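Local coordinates for lysosome-associated membrane glycoprotein 2 (Mus musculus, PDB 5GV3) that serves as a lysosomal membrane glycoprotein in lysosome biogenesis and autophagy and supports lumenal acidification by directly inhibiting the proton channel TMEM175, at residues K116-L129 with Q150-D164. Residues are numbered along the deposited sequence; the frame is centred on the assembly and turned at random.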
# COMPACT_ATOMS: atom_id res chain seq x y z
N LYS A 116 -4.38 -4.41 -13.22
CA LYS A 116 -3.60 -5.19 -14.13
C LYS A 116 -2.39 -4.49 -14.72
O LYS A 116 -2.48 -3.37 -15.20
CB LYS A 116 -4.52 -5.69 -15.23
CG LYS A 116 -4.15 -7.05 -15.54
CD LYS A 116 -4.05 -7.80 -14.24
CE LYS A 116 -4.00 -9.23 -14.52
NZ LYS A 116 -3.47 -10.02 -13.40
N VAL A 117 -1.25 -5.17 -14.66
CA VAL A 117 -0.00 -4.63 -15.17
C VAL A 117 0.75 -5.71 -15.94
O VAL A 117 0.88 -6.84 -15.47
CB VAL A 117 0.89 -4.09 -14.03
CG1 VAL A 117 2.23 -3.61 -14.58
CG2 VAL A 117 0.20 -2.95 -13.30
N PRO A 118 1.22 -5.37 -17.15
CA PRO A 118 2.02 -6.29 -17.95
C PRO A 118 3.30 -6.68 -17.26
O PRO A 118 3.77 -5.97 -16.37
CB PRO A 118 2.32 -5.50 -19.22
CG PRO A 118 1.27 -4.48 -19.29
CD PRO A 118 0.92 -4.13 -17.88
N LEU A 119 3.87 -7.79 -17.68
CA LEU A 119 5.17 -8.21 -17.21
C LEU A 119 6.20 -7.39 -17.95
O LEU A 119 5.88 -6.71 -18.93
CB LEU A 119 5.40 -9.69 -17.48
CG LEU A 119 5.40 -10.65 -16.29
CD1 LEU A 119 4.09 -10.53 -15.55
CD2 LEU A 119 5.63 -12.07 -16.78
N ASP A 120 7.44 -7.45 -17.47
CA ASP A 120 8.57 -6.80 -18.12
C ASP A 120 8.47 -5.28 -18.27
O ASP A 120 9.12 -4.70 -19.13
CB ASP A 120 8.78 -7.42 -19.51
CG ASP A 120 9.46 -8.77 -19.45
OD1 ASP A 120 9.93 -9.15 -18.36
OD2 ASP A 120 9.51 -9.47 -20.49
N VAL A 121 7.63 -4.63 -17.48
CA VAL A 121 7.56 -3.18 -17.52
C VAL A 121 7.53 -2.61 -16.12
O VAL A 121 7.22 -3.31 -15.15
CB VAL A 121 6.34 -2.66 -18.31
CG1 VAL A 121 6.29 -3.28 -19.70
CG2 VAL A 121 5.05 -2.94 -17.55
N ILE A 122 7.83 -1.32 -15.99
CA ILE A 122 7.67 -0.66 -14.71
C ILE A 122 6.40 0.17 -14.77
O ILE A 122 6.17 0.91 -15.72
CB ILE A 122 8.89 0.22 -14.33
CG1 ILE A 122 8.62 0.96 -13.01
CG2 ILE A 122 9.23 1.20 -15.43
CD1 ILE A 122 9.87 1.28 -12.22
N PHE A 123 5.53 -0.02 -13.78
CA PHE A 123 4.29 0.73 -13.73
C PHE A 123 4.54 2.09 -13.08
O PHE A 123 5.11 2.17 -11.99
CB PHE A 123 3.21 -0.04 -12.98
CG PHE A 123 1.92 0.72 -12.86
CD1 PHE A 123 1.10 0.88 -13.96
CD2 PHE A 123 1.55 1.28 -11.65
CE1 PHE A 123 -0.09 1.59 -13.85
CE2 PHE A 123 0.36 1.98 -11.54
CZ PHE A 123 -0.45 2.14 -12.64
N LYS A 124 4.11 3.15 -13.75
CA LYS A 124 4.37 4.48 -13.23
C LYS A 124 3.09 5.28 -13.12
O LYS A 124 2.27 5.30 -14.04
CB LYS A 124 5.37 5.24 -14.12
CG LYS A 124 5.85 6.55 -13.49
CD LYS A 124 6.21 7.63 -14.52
CE LYS A 124 4.96 8.31 -15.06
NZ LYS A 124 5.25 9.66 -15.58
N CYS A 125 2.92 5.92 -11.97
CA CYS A 125 1.80 6.82 -11.74
C CYS A 125 2.19 7.76 -10.61
O CYS A 125 1.90 7.48 -9.45
CB CYS A 125 0.53 6.02 -11.40
SG CYS A 125 -1.04 6.94 -11.46
N ASN A 126 2.83 8.88 -10.94
CA ASN A 126 3.20 9.86 -9.91
C ASN A 126 1.89 10.54 -9.40
O ASN A 126 1.88 11.08 -8.31
CB ASN A 126 4.35 10.84 -10.40
CG ASN A 126 5.86 10.30 -10.09
OD1 ASN A 126 6.09 9.39 -9.30
ND2 ASN A 126 6.84 10.91 -10.72
N SER A 127 0.79 10.49 -10.18
CA SER A 127 -0.54 11.05 -9.78
C SER A 127 -1.26 10.37 -8.59
O SER A 127 -1.06 9.19 -8.30
CB SER A 127 -1.53 11.03 -10.95
OG SER A 127 -0.98 11.61 -12.12
N VAL A 128 -2.16 11.11 -7.96
CA VAL A 128 -2.90 10.63 -6.79
C VAL A 128 -4.08 9.72 -7.10
O VAL A 128 -5.08 10.14 -7.67
CB VAL A 128 -3.43 11.83 -5.95
CG1 VAL A 128 -4.30 11.35 -4.77
CG2 VAL A 128 -2.27 12.68 -5.46
N LEU A 129 -3.96 8.45 -6.71
CA LEU A 129 -5.08 7.53 -6.82
C LEU A 129 -5.85 7.54 -5.49
O LEU A 129 -5.26 7.33 -4.43
CB LEU A 129 -4.60 6.12 -7.18
CG LEU A 129 -3.66 6.09 -8.40
CD1 LEU A 129 -3.21 4.67 -8.73
CD2 LEU A 129 -4.31 6.75 -9.60
N GLN A 150 12.57 -9.63 -13.83
CA GLN A 150 13.34 -10.69 -14.47
C GLN A 150 14.78 -10.25 -14.73
O GLN A 150 15.05 -9.08 -14.95
CB GLN A 150 12.68 -11.12 -15.78
CG GLN A 150 11.34 -11.81 -15.59
CD GLN A 150 10.65 -12.12 -16.91
OE1 GLN A 150 11.14 -11.75 -17.97
NE2 GLN A 150 9.51 -12.79 -16.84
N ASN A 151 15.68 -11.23 -14.70
CA ASN A 151 17.12 -11.00 -14.88
C ASN A 151 17.73 -10.05 -13.84
O ASN A 151 18.80 -9.49 -14.07
CB ASN A 151 17.42 -10.48 -16.29
CG ASN A 151 17.07 -11.50 -17.36
OD1 ASN A 151 16.89 -12.69 -17.07
ND2 ASN A 151 16.98 -11.04 -18.61
N GLY A 152 17.03 -9.85 -12.73
CA GLY A 152 17.55 -9.05 -11.63
C GLY A 152 17.60 -7.55 -11.88
O GLY A 152 18.02 -6.78 -11.03
N THR A 153 17.18 -7.15 -13.07
CA THR A 153 17.24 -5.76 -13.48
C THR A 153 15.86 -5.23 -13.79
O THR A 153 15.11 -5.84 -14.56
CB THR A 153 18.14 -5.57 -14.72
OG1 THR A 153 19.34 -6.35 -14.58
CG2 THR A 153 18.49 -4.08 -14.89
N VAL A 154 15.52 -4.11 -13.18
CA VAL A 154 14.24 -3.47 -13.43
C VAL A 154 14.15 -3.04 -14.90
O VAL A 154 15.14 -2.65 -15.52
CB VAL A 154 14.03 -2.29 -12.47
CG1 VAL A 154 12.79 -1.49 -12.83
CG2 VAL A 154 13.92 -2.80 -11.04
N SER A 155 12.95 -3.18 -15.46
CA SER A 155 12.68 -2.87 -16.85
C SER A 155 12.83 -1.37 -17.15
O SER A 155 12.63 -0.53 -16.28
CB SER A 155 11.27 -3.34 -17.21
OG SER A 155 10.83 -2.82 -18.45
N LYS A 156 13.20 -1.05 -18.39
CA LYS A 156 13.32 0.33 -18.83
C LYS A 156 12.06 0.78 -19.54
O LYS A 156 11.82 1.97 -19.73
CB LYS A 156 14.55 0.46 -19.74
CG LYS A 156 15.82 0.01 -19.06
CD LYS A 156 17.02 0.29 -19.93
CE LYS A 156 18.30 -0.28 -19.33
NZ LYS A 156 19.44 -0.13 -20.29
N ASN A 157 11.28 -0.20 -19.98
CA ASN A 157 9.96 0.03 -20.59
C ASN A 157 8.90 0.45 -19.55
O ASN A 157 8.74 -0.23 -18.53
CB ASN A 157 9.54 -1.23 -21.35
CG ASN A 157 10.53 -1.62 -22.43
OD1 ASN A 157 11.25 -0.78 -22.97
ND2 ASN A 157 10.58 -2.91 -22.76
N GLU A 158 8.22 1.57 -19.79
CA GLU A 158 7.23 2.11 -18.84
C GLU A 158 5.78 1.83 -19.24
O GLU A 158 5.43 1.85 -20.43
CB GLU A 158 7.37 3.66 -18.68
CG GLU A 158 7.06 4.45 -19.99
CD GLU A 158 7.13 6.00 -19.92
OE1 GLU A 158 7.35 6.65 -18.87
OE2 GLU A 158 6.90 6.62 -20.97
N GLN A 159 4.94 1.50 -18.27
CA GLN A 159 3.50 1.61 -18.52
C GLN A 159 2.94 2.68 -17.59
O GLN A 159 3.00 2.57 -16.36
CB GLN A 159 2.77 0.29 -18.32
CG GLN A 159 1.27 0.51 -18.31
CD GLN A 159 0.49 -0.76 -18.47
OE1 GLN A 159 0.68 -1.48 -19.44
NE2 GLN A 159 -0.40 -1.04 -17.53
N VAL A 160 2.39 3.72 -18.19
CA VAL A 160 1.94 4.87 -17.44
C VAL A 160 0.43 4.81 -17.20
O VAL A 160 -0.33 4.49 -18.11
CB VAL A 160 2.31 6.15 -18.17
CG1 VAL A 160 1.92 7.35 -17.33
CG2 VAL A 160 3.81 6.17 -18.43
N CYS A 161 0.01 5.10 -15.97
CA CYS A 161 -1.41 5.13 -15.65
C CYS A 161 -2.09 6.21 -16.48
O CYS A 161 -1.44 7.17 -16.91
CB CYS A 161 -1.65 5.38 -14.16
SG CYS A 161 -1.07 6.98 -13.51
N GLU A 162 -3.39 6.04 -16.71
CA GLU A 162 -4.14 6.98 -17.53
C GLU A 162 -4.22 8.36 -16.90
O GLU A 162 -4.30 9.35 -17.62
CB GLU A 162 -5.57 6.47 -17.77
CG GLU A 162 -6.46 6.35 -16.53
CD GLU A 162 -6.24 5.08 -15.71
OE1 GLU A 162 -5.08 4.61 -15.63
OE2 GLU A 162 -7.22 4.54 -15.16
N GLU A 163 -4.20 8.42 -15.58
CA GLU A 163 -4.31 9.69 -14.87
C GLU A 163 -3.16 10.62 -15.26
O GLU A 163 -3.33 11.84 -15.32
CB GLU A 163 -4.35 9.48 -13.35
CG GLU A 163 -5.65 8.84 -12.83
CD GLU A 163 -5.76 7.36 -13.16
OE1 GLU A 163 -4.75 6.77 -13.61
OE2 GLU A 163 -6.85 6.77 -12.97
N ASP A 164 -2.00 10.04 -15.56
CA ASP A 164 -0.88 10.82 -16.07
C ASP A 164 -1.05 11.09 -17.57
O ASP A 164 -0.31 11.88 -18.15
CB ASP A 164 0.44 10.09 -15.82
CG ASP A 164 0.84 10.09 -14.37
OD1 ASP A 164 0.25 10.88 -13.61
OD2 ASP A 164 1.76 9.33 -13.98
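With SG of Cys125 trans to its own N (chi1 -167°) and SG of Cys161 set between N and the carbonyl carbon (chi1 64°), the two sulfurs meet in a disulfide, SG to SG 2.1 Å, at the end of a parallel β-strand pair in the first lumenal domain of LAMP-2. Strand 158-160 runs alongside 122-125, whose backbone is also hydrogen-bonded to Ile143 and Leu145 of the antiparallel strand 136-146, making 122-125 an inner strand of the mixed sheet. The ladder alternates as parallel strands do: Ile122 N donates to Asn157 O, its O accepts Gln159 N at 2.9 Å, Lys124 N donates to Gln159 O, and Lys124 O receives Cys161 N. This last bond brings the ladder up to the second cysteine, in register with the first.

On one sheet face, the Phe123 ring reaches Cys161, CZ lying 3.8 Å from CB, and also meets the Phe115 ring. Gln159, on the same face, crosses Pro118 at about a right angle, its OE1 3.1 Å from CG of the proline. The other face carries Lys124 and Val160 side by side, CE 3.9 Å from CG1; the bent Lys124 chain leaves NZ in a long salt bridge to Asp164 OD2. Before the strands pair, Ser155 OG donates a hydrogen bond to Asp120 O over 2.6 Å, from above the carbonyl plane.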